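Local coordinates for NYN domain-containing protein (Vibrio parahaemolyticus, PDB 2QIP) that probably acts as an RNA nuclease of the PIN-like NYN family, although its function has not been established directly, at residues Ala13-Val18 against Val96-Asp101; Gln19-Thr24 against Ser31-Asn36; Arg127-Gln130 against Lys135-Val138. All coordinates share one frame; numbering follows the deposited sequence.

Contact 1 of 3, residues Ala13-Val18 against Val96-Asp101; sequences AILVDV and VGITLD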
loop_
_atom_site.group_PDB
_atom_site.type_symbol
_atom_site.label_atom_id
_atom_site.label_comp_id
_atom_site.label_asym_id
_atom_site.label_seq_id
_atom_site.Cartn_x
_atom_site.Cartn_y
_atom_site.Cartn_z
ATOM N N ALA A 13 9.259 -3.148 -15.935
ATOM C CA ALA A 13 9.703 -2.781 -14.589
ATOM C C ALA A 13 9.532 -4.001 -13.719
ATOM O O ALA A 13 8.495 -4.653 -13.802
ATOM C CB ALA A 13 8.852 -1.661 -14.033
ATOM N N ILE A 14 10.520 -4.274 -12.869
ATOM C CA ILE A 14 10.426 -5.412 -11.954
ATOM C C ILE A 14 10.383 -4.866 -10.529
ATOM O O ILE A 14 11.175 -3.988 -10.186
ATOM C CB ILE A 14 11.641 -6.362 -12.107
ATOM C CG1 ILE A 14 11.746 -6.907 -13.534
ATOM C CG2 ILE A 14 11.521 -7.520 -11.091
ATOM C CD1 ILE A 14 13.045 -7.617 -13.824
ATOM N N LEU A 15 9.455 -5.388 -9.721
ATOM C CA LEU A 15 9.387 -5.063 -8.289
ATOM C C LEU A 15 9.320 -6.378 -7.530
ATOM O O LEU A 15 8.382 -7.160 -7.736
ATOM C CB LEU A 15 8.155 -4.228 -7.945
ATOM C CG LEU A 15 8.112 -2.807 -8.531
ATOM C CD1 LEU A 15 7.497 -2.788 -9.943
ATOM C CD2 LEU A 15 7.328 -1.904 -7.583
ATOM N N VAL A 16 10.325 -6.624 -6.688
ATOM C CA VAL A 16 10.367 -7.847 -5.876
ATOM C C VAL A 16 10.069 -7.579 -4.409
ATOM O O VAL A 16 10.742 -6.781 -3.770
ATOM C CB VAL A 16 11.736 -8.562 -5.981
ATOM C CG1 VAL A 16 11.670 -9.896 -5.240
ATOM C CG2 VAL A 16 12.117 -8.793 -7.444
ATOM N N ASP A 17 9.059 -8.276 -3.899
ATOM C CA ASP A 17 8.705 -8.218 -2.484
ATOM C C ASP A 17 9.606 -9.285 -1.826
ATOM O O ASP A 17 9.204 -10.459 -1.698
ATOM C CB ASP A 17 7.216 -8.566 -2.404
ATOM C CG ASP A 17 6.615 -8.461 -1.018
ATOM O OD1 ASP A 17 7.305 -8.197 -0.018
ATOM O OD2 ASP A 17 5.378 -8.668 -0.953
ATOM N N VAL A 18 10.836 -8.894 -1.454
ATOM C CA VAL A 18 11.842 -9.862 -1.004
ATOM C C VAL A 18 11.363 -10.648 0.211
ATOM O O VAL A 18 11.583 -11.853 0.272
ATOM C CB VAL A 18 13.199 -9.150 -0.710
ATOM C CG1 VAL A 18 14.191 -10.077 0.002
ATOM C CG2 VAL A 18 13.808 -8.586 -2.011
ATOM N N VAL A 96 2.871 -0.480 1.009
ATOM C CA VAL A 96 2.694 0.932 0.665
ATOM C C VAL A 96 3.778 1.366 -0.342
ATOM O O VAL A 96 3.475 1.966 -1.373
ATOM C CB VAL A 96 2.676 1.874 1.914
ATOM C CG1 VAL A 96 2.732 3.343 1.473
ATOM C CG2 VAL A 96 1.409 1.608 2.766
ATOM N N GLY A 97 5.042 1.043 -0.068
ATOM C CA GLY A 97 6.098 1.541 -0.939
ATOM C C GLY A 97 6.109 0.894 -2.322
ATOM O O GLY A 97 6.380 1.558 -3.328
ATOM N N ILE A 98 5.787 -0.396 -2.387
ATOM C CA ILE A 98 5.662 -1.087 -3.675
ATOM C C ILE A 98 4.501 -0.503 -4.490
ATOM O O ILE A 98 4.642 -0.271 -5.706
ATOM C CB ILE A 98 5.524 -2.624 -3.455
ATOM C CG1 ILE A 98 6.884 -3.189 -3.002
ATOM C CG2 ILE A 98 5.057 -3.346 -4.744
ATOM C CD1 ILE A 98 6.843 -4.669 -2.549
ATOM N N THR A 99 3.379 -0.221 -3.818
ATOM C CA THR A 99 2.239 0.387 -4.479
ATOM C C THR A 99 2.618 1.745 -5.063
ATOM O O THR A 99 2.316 2.031 -6.232
ATOM C CB THR A 99 1.040 0.488 -3.531
ATOM O OG1 THR A 99 0.682 -0.835 -3.122
ATOM C CG2 THR A 99 -0.174 1.136 -4.191
ATOM N N LEU A 100 3.278 2.586 -4.257
ATOM C CA LEU A 100 3.692 3.914 -4.744
ATOM C C LEU A 100 4.578 3.805 -5.993
ATOM O O LEU A 100 4.371 4.508 -6.988
ATOM C CB LEU A 100 4.464 4.650 -3.655
ATOM C CG LEU A 100 3.637 5.138 -2.478
ATOM C CD1 LEU A 100 4.598 5.620 -1.401
ATOM C CD2 LEU A 100 2.668 6.234 -2.882
ATOM N N ASP A 101 5.583 2.942 -5.922
ATOM C CA ASP A 101 6.564 2.847 -7.004
ATOM C C ASP A 101 5.986 2.191 -8.261
ATOM O O ASP A 101 6.351 2.587 -9.382
ATOM C CB ASP A 101 7.810 2.080 -6.526
ATOM C CG ASP A 101 8.704 2.901 -5.610
ATOM O OD1 ASP A 101 8.480 4.133 -5.445
ATOM O OD2 ASP A 101 9.665 2.287 -5.074
#
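Leu15 and Ile98 meet in the hydrophobic layer between the parallel sheet and a covering helix, the alpha/beta/alpha core of the PIN-like NYN domain. Segment 96-101 runs antiparallel to strand segment 13-17 (175°), the axes approaching to 9.9 Å. Leu15 turns its side chain to the helix, where its CD2 lies 3.7 Å from Ile98 O and 3.9 Å from Ile98 CG2. The two aliphatic chains slide past each other in opposite directions, and the same Leu15 methyl reaches Asp101 CB at 4.1 Å. Ile98 serves two strand residues because it branches at CB: CG2 meets Leu15, while CG1, anti to the carbonyl carbon (chi1 -72°), carries CD1 to within 3.9 Å of Asp17 CB, crossing that side chain at about a right angle. Asp17, at the N-cap position before helix 18-29, has its OD2 hydrogen-bonded to Ser116. An aspartate closing this strand is consistent with the acidic site of PIN nucleases. At partly exposed Asp101 a carboxylate is apt, as both oxygens are used: OD2 is hydrogen-bonded to Tyr54 and OD1 forms a salt bridge with Arg127 of the second subunit. Strands 46-55 and 111-115 flank strand 10-17, supplying Tyr54 and Leu114, which also pack on Ile98.

Contact 2 of 3, residues Gln19-Thr24 against Ser31-Asn36; sequences QNVYYT and SNFDYN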
loop_
_atom_site.group_PDB
_atom_site.type_symbol
_atom_site.label_atom_id
_atom_site.label_comp_id
_atom_site.label_asym_id
_atom_site.label_seq_id
_atom_site.Cartn_x
_atom_site.Cartn_y
_atom_site.Cartn_z
ATOM N N GLN A 19 10.678 -9.987 1.141
ATOM C CA GLN A 19 10.196 -10.704 2.344
ATOM C C GLN A 19 9.161 -11.780 1.973
ATOM O O GLN A 19 9.203 -12.900 2.493
ATOM C CB GLN A 19 9.595 -9.727 3.364
ATOM C CG GLN A 19 10.621 -8.820 4.038
ATOM C CD GLN A 19 11.577 -9.577 4.969
ATOM O OE1 GLN A 19 12.683 -9.952 4.569
ATOM N NE2 GLN A 19 11.148 -9.801 6.218
ATOM N N ASN A 20 8.235 -11.441 1.081
ATOM C CA ASN A 20 7.229 -12.417 0.653
ATOM C C ASN A 20 7.863 -13.623 -0.052
ATOM O O ASN A 20 7.530 -14.778 0.255
ATOM C CB ASN A 20 6.154 -11.771 -0.219
ATOM C CG ASN A 20 5.135 -12.773 -0.725
ATOM O OD1 ASN A 20 5.330 -13.401 -1.764
ATOM N ND2 ASN A 20 4.028 -12.912 -0.006
ATOM N N VAL A 21 8.805 -13.354 -0.957
ATOM C CA VAL A 21 9.529 -14.417 -1.647
ATOM C C VAL A 21 10.254 -15.306 -0.643
ATOM O O VAL A 21 10.167 -16.523 -0.730
ATOM C CB VAL A 21 10.507 -13.818 -2.674
ATOM C CG1 VAL A 21 11.398 -14.893 -3.262
ATOM C CG2 VAL A 21 9.714 -13.135 -3.779
ATOM N N TYR A 22 10.923 -14.683 0.321
ATOM C CA TYR A 22 11.699 -15.436 1.290
ATOM C C TYR A 22 10.790 -16.370 2.083
ATOM O O TYR A 22 11.019 -17.580 2.130
ATOM C CB TYR A 22 12.476 -14.504 2.240
ATOM C CG TYR A 22 13.183 -15.304 3.311
ATOM C CD1 TYR A 22 14.360 -16.002 3.023
ATOM C CD2 TYR A 22 12.642 -15.401 4.593
ATOM C CE1 TYR A 22 15.003 -16.776 4.019
ATOM C CE2 TYR A 22 13.266 -16.172 5.587
ATOM C CZ TYR A 22 14.439 -16.846 5.283
ATOM O OH TYR A 22 15.082 -17.608 6.250
ATOM N N TYR A 23 9.764 -15.806 2.700
ATOM C CA TYR A 23 8.918 -16.603 3.585
ATOM C C TYR A 23 8.102 -17.647 2.843
ATOM O O TYR A 23 7.946 -18.776 3.327
ATOM C CB TYR A 23 8.048 -15.707 4.466
ATOM C CG TYR A 23 8.877 -14.971 5.498
ATOM C CD1 TYR A 23 9.569 -15.673 6.495
ATOM C CD2 TYR A 23 9.002 -13.587 5.457
ATOM C CE1 TYR A 23 10.355 -15.002 7.440
ATOM C CE2 TYR A 23 9.781 -12.902 6.395
ATOM C CZ TYR A 23 10.454 -13.621 7.381
ATOM O OH TYR A 23 11.218 -12.948 8.306
ATOM N N THR A 24 7.584 -17.300 1.665
ATOM C CA THR A 24 6.810 -18.287 0.917
ATOM C C THR A 24 7.686 -19.411 0.378
ATOM O O THR A 24 7.255 -20.566 0.373
ATOM C CB THR A 24 5.962 -17.654 -0.237
ATOM O OG1 THR A 24 6.835 -16.947 -1.139
ATOM C CG2 THR A 24 4.912 -16.719 0.332
ATOM N N SER A 31 13.525 -23.800 0.752
ATOM C CA SER A 31 14.581 -23.467 -0.194
ATOM C C SER A 31 14.563 -21.965 -0.400
ATOM O O SER A 31 13.612 -21.293 0.005
ATOM C CB SER A 31 14.317 -24.121 -1.547
ATOM O OG SER A 31 14.267 -25.526 -1.441
ATOM N N ASN A 32 15.626 -21.455 -1.014
ATOM C CA ASN A 32 15.725 -20.033 -1.324
ATOM C C ASN A 32 15.529 -19.781 -2.819
ATOM O O ASN A 32 15.823 -20.636 -3.665
ATOM C CB ASN A 32 17.071 -19.441 -0.867
ATOM C CG ASN A 32 17.178 -19.264 0.656
ATOM O OD1 ASN A 32 16.180 -19.287 1.391
ATOM N ND2 ASN A 32 18.404 -19.072 1.125
ATOM N N PHE A 33 15.015 -18.595 -3.119
ATOM C CA PHE A 33 14.791 -18.158 -4.502
ATOM C C PHE A 33 16.101 -17.904 -5.227
ATOM O O PHE A 33 17.026 -17.290 -4.667
ATOM C CB PHE A 33 13.990 -16.863 -4.430
ATOM C CG PHE A 33 13.424 -16.377 -5.728
ATOM C CD1 PHE A 33 12.420 -17.076 -6.402
ATOM C CD2 PHE A 33 13.839 -15.155 -6.227
ATOM C CE1 PHE A 33 11.854 -16.563 -7.588
ATOM C CE2 PHE A 33 13.285 -14.636 -7.404
ATOM C CZ PHE A 33 12.286 -15.349 -8.074
ATOM N N ASP A 34 16.176 -18.367 -6.477
ATOM C CA ASP A 34 17.351 -18.139 -7.315
ATOM C C ASP A 34 17.180 -16.837 -8.100
ATOM O O ASP A 34 16.575 -16.809 -9.176
ATOM C CB ASP A 34 17.575 -19.324 -8.260
ATOM C CG ASP A 34 18.855 -19.210 -9.053
ATOM O OD1 ASP A 34 19.449 -18.094 -9.094
ATOM O OD2 ASP A 34 19.273 -20.251 -9.636
ATOM N N TYR A 35 17.726 -15.757 -7.553
ATOM C CA TYR A 35 17.551 -14.459 -8.180
ATOM C C TYR A 35 18.279 -14.345 -9.518
ATOM O O TYR A 35 17.845 -13.584 -10.394
ATOM C CB TYR A 35 18.007 -13.348 -7.240
ATOM C CG TYR A 35 17.004 -13.041 -6.164
ATOM C CD1 TYR A 35 16.026 -12.073 -6.372
ATOM C CD2 TYR A 35 17.036 -13.703 -4.937
ATOM C CE1 TYR A 35 15.087 -11.771 -5.371
ATOM C CE2 TYR A 35 16.103 -13.419 -3.939
ATOM C CZ TYR A 35 15.137 -12.447 -4.173
ATOM O OH TYR A 35 14.217 -12.147 -3.202
ATOM N N ASN A 36 19.380 -15.080 -9.690
ATOM C CA ASN A 36 20.047 -15.071 -10.991
ATOM C C ASN A 36 19.198 -15.737 -12.078
ATOM O O ASN A 36 19.108 -15.230 -13.192
ATOM C CB ASN A 36 21.397 -15.768 -10.916
ATOM C CG ASN A 36 22.486 -14.876 -10.384
ATOM O OD1 ASN A 36 22.838 -13.876 -10.997
ATOM N ND2 ASN A 36 23.050 -15.263 -9.244
HETATM O O HOH W 1 13.448 -18.389 0.957
#
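Asn32 OD1, 3.8 Å from Tyr22 CE1, is held by a hydrogen bond from Arg26 and approached by a water. The water oxygen is 2.9 Å from Asn32 OD1 and 2.8 Å from Tyr22 O, placed to donate to both, although it has more acceptors nearby than protons. An amide suits this partly exposed spot, as its oxygen can accept while it runs alongside the tyrosine, pointing the same way; ring and amide planes are 46° apart. The rest of the contact is largely apolar. Val21 CG1, set anti to the backbone N (chi1 172°), presses 3.5 Å from Phe33 CB, equally close to Phe33 CG, and 3.9 Å from Tyr35 OH. Helix 18-29 thus packs on the turn that leads into helix 35-42, whose N-cap is Asp34, its OD1 bonded to Gln37 N. Phe33, in the loop, and Tyr35, first in the helix, form a T-shaped pair: Phe33 CD2 stands over the centre of the Tyr35 ring, 3.4 Å above its plane. A short, branched valine fits against the Phe33 side chain and the Tyr35 hydroxyl. Within helix 18-29, Thr24 OG1 bonds to Asn20 O at 2.7 Å, Thr24 N reaching that oxygen from the opposite face.

Contact 3 of 3, residues Arg127-Gln130 against Lys135-Val138; sequences RIQQ and KVTV. With EDO (1,2-ethanediol), chain D.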
loop_
_atom_site.group_PDB
_atom_site.type_symbol
_atom_site.label_atom_id
_atom_site.label_comp_id
_atom_site.label_asym_id
_atom_site.label_seq_id
_atom_site.Cartn_x
_atom_site.Cartn_y
_atom_site.Cartn_z
ATOM N N ARG A 127 -5.420 -1.374 -10.810
ATOM C CA ARG A 127 -5.270 0.068 -11.049
ATOM C C ARG A 127 -4.281 0.334 -12.187
ATOM O O ARG A 127 -4.470 1.262 -12.976
ATOM C CB ARG A 127 -4.823 0.785 -9.779
ATOM C CG ARG A 127 -5.134 2.279 -9.789
ATOM C CD ARG A 127 -6.632 2.593 -9.743
ATOM N NE ARG A 127 -7.308 1.985 -8.594
ATOM C CZ ARG A 127 -7.576 2.616 -7.444
ATOM N NH1 ARG A 127 -7.223 3.873 -7.265
ATOM N NH2 ARG A 127 -8.154 1.962 -6.439
ATOM N N ILE A 128 -3.212 -0.459 -12.269
ATOM C CA ILE A 128 -2.280 -0.323 -13.395
ATOM C C ILE A 128 -3.004 -0.587 -14.726
ATOM O O ILE A 128 -2.833 0.148 -15.712
ATOM C CB ILE A 128 -1.111 -1.307 -13.242
ATOM C CG1 ILE A 128 -0.205 -0.868 -12.091
ATOM C CG2 ILE A 128 -0.306 -1.392 -14.552
ATOM C CD1 ILE A 128 0.789 -1.956 -11.634
ATOM N N GLN A 129 -3.826 -1.632 -14.748
ATOM C CA GLN A 129 -4.539 -1.976 -15.972
ATOM C C GLN A 129 -5.565 -0.902 -16.338
ATOM O O GLN A 129 -5.683 -0.541 -17.509
ATOM C CB GLN A 129 -5.215 -3.344 -15.828
ATOM C CG GLN A 129 -4.205 -4.477 -15.676
ATOM C CD GLN A 129 -4.805 -5.753 -15.140
ATOM O OE1 GLN A 129 -5.841 -5.733 -14.471
ATOM N NE2 GLN A 129 -4.146 -6.887 -15.429
ATOM N N GLN A 130 -6.302 -0.382 -15.345
ATOM C CA GLN A 130 -7.363 0.629 -15.613
ATOM C C GLN A 130 -6.778 1.958 -16.066
ATOM O O GLN A 130 -7.190 2.552 -17.080
ATOM C CB GLN A 130 -8.201 0.861 -14.367
ATOM C CG GLN A 130 -9.071 -0.305 -13.957
ATOM C CD GLN A 130 -9.718 -0.066 -12.602
ATOM O OE1 GLN A 130 -9.161 0.624 -11.728
ATOM N NE2 GLN A 130 -10.902 -0.645 -12.414
ATOM N N LYS A 135 0.432 -4.160 -19.114
ATOM C CA LYS A 135 0.337 -5.566 -18.712
ATOM C C LYS A 135 0.979 -5.752 -17.355
ATOM O O LYS A 135 1.907 -5.008 -16.988
ATOM C CB LYS A 135 1.063 -6.468 -19.716
ATOM C CG LYS A 135 0.518 -6.390 -21.135
ATOM C CD LYS A 135 -0.778 -7.128 -21.277
ATOM C CE LYS A 135 -1.251 -7.113 -22.739
ATOM N NZ LYS A 135 -2.569 -7.786 -22.841
ATOM N N VAL A 136 0.499 -6.750 -16.622
ATOM C CA VAL A 136 1.098 -7.121 -15.354
ATOM C C VAL A 136 1.314 -8.621 -15.323
ATOM O O VAL A 136 0.364 -9.413 -15.567
ATOM C CB VAL A 136 0.226 -6.676 -14.150
ATOM C CG1 VAL A 136 0.926 -7.014 -12.829
ATOM C CG2 VAL A 136 -0.064 -5.152 -14.239
ATOM N N THR A 137 2.560 -9.010 -15.051
ATOM C CA THR A 137 2.880 -10.413 -14.745
ATOM C C THR A 137 3.170 -10.527 -13.256
ATOM O O THR A 137 3.904 -9.699 -12.706
ATOM C CB THR A 137 4.124 -10.891 -15.520
ATOM O OG1 THR A 137 3.867 -10.816 -16.928
ATOM C CG2 THR A 137 4.546 -12.324 -15.124
ATOM N N VAL A 138 2.608 -11.556 -12.619
ATOM C CA VAL A 138 2.895 -11.885 -11.228
ATOM C C VAL A 138 3.696 -13.164 -11.184
ATOM O O VAL A 138 3.328 -14.126 -11.862
ATOM C CB VAL A 138 1.591 -12.033 -10.406
ATOM C CG1 VAL A 138 1.859 -12.644 -9.020
ATOM C CG2 VAL A 138 0.897 -10.670 -10.267
HETATM C C1 EDO D . -8.649 5.298 -10.810
HETATM O O1 EDO D . -9.437 5.371 -9.621
HETATM C C2 EDO D . -9.451 4.877 -12.027
HETATM O O2 EDO D . -9.106 3.526 -12.350
#
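Ile128 and the aliphatic part of Gln129 touch Val136 from a part of the helix with a wider pi-type turn, at 128-130. The contact centres on one valine methyl: Val136 CG2 lies 3.8 Å from Ile128 CG2, the two side chains crossing at about a right angle. Ile128 offers this branch because CG2 stands anti to its backbone N, with CG1 beside the N (chi1 -71°). Ile128 and Val136 are both buried; the beta-branched valine suits a strand, and the isoleucine supplies apolar bulk on the sheet-facing side of the helix. Gln129 brings its CG to 4.4 Å from Val136 CG2. Its NE2 bonds to Asp154 OD2 and Cys152 O, and the same Asp154 oxygen also accepts from Val136 N, so one carboxylate ties both segments together. Away from the strand lies an ethanediol, probably from the crystallisation liquor: its O2 donates a weak bond to Gln130 OE1 at 3.0 Å, and its C1 is 3.5 Å from Arg127 CD. Arg127 also forms a salt bridge with Glu104 of the second subunit. In the fold, helix 122-132 is the crossover of a beta-alpha-beta unit joining strand 111-115 to strand 135-140, which runs between 111-115 and 155-158.

In the fold
All three contacts lie within one alpha/beta domain. Contact 1 joins strand 10-17, in the interior of the parallel sheet, to helix 95-105; contact 3 joins strand 135-140 of the same sheet to helix 122-132, with strand 111-115 between the two strands. Their centres are about 13 Å apart. Contact 2 is nested in the chain loop closed by contact 1, and its helix 18-29 follows strand 10-17 directly; Val16 and Val18 touch Tyr35. Contacts 2 and 3 lie on opposite sides of the chain's centre, about 22 Å between centres. Contacts 1 and 3 thus hold two helices, both also facing the second subunit, to one sheet, while contact 2 packs the chain just after the first strand.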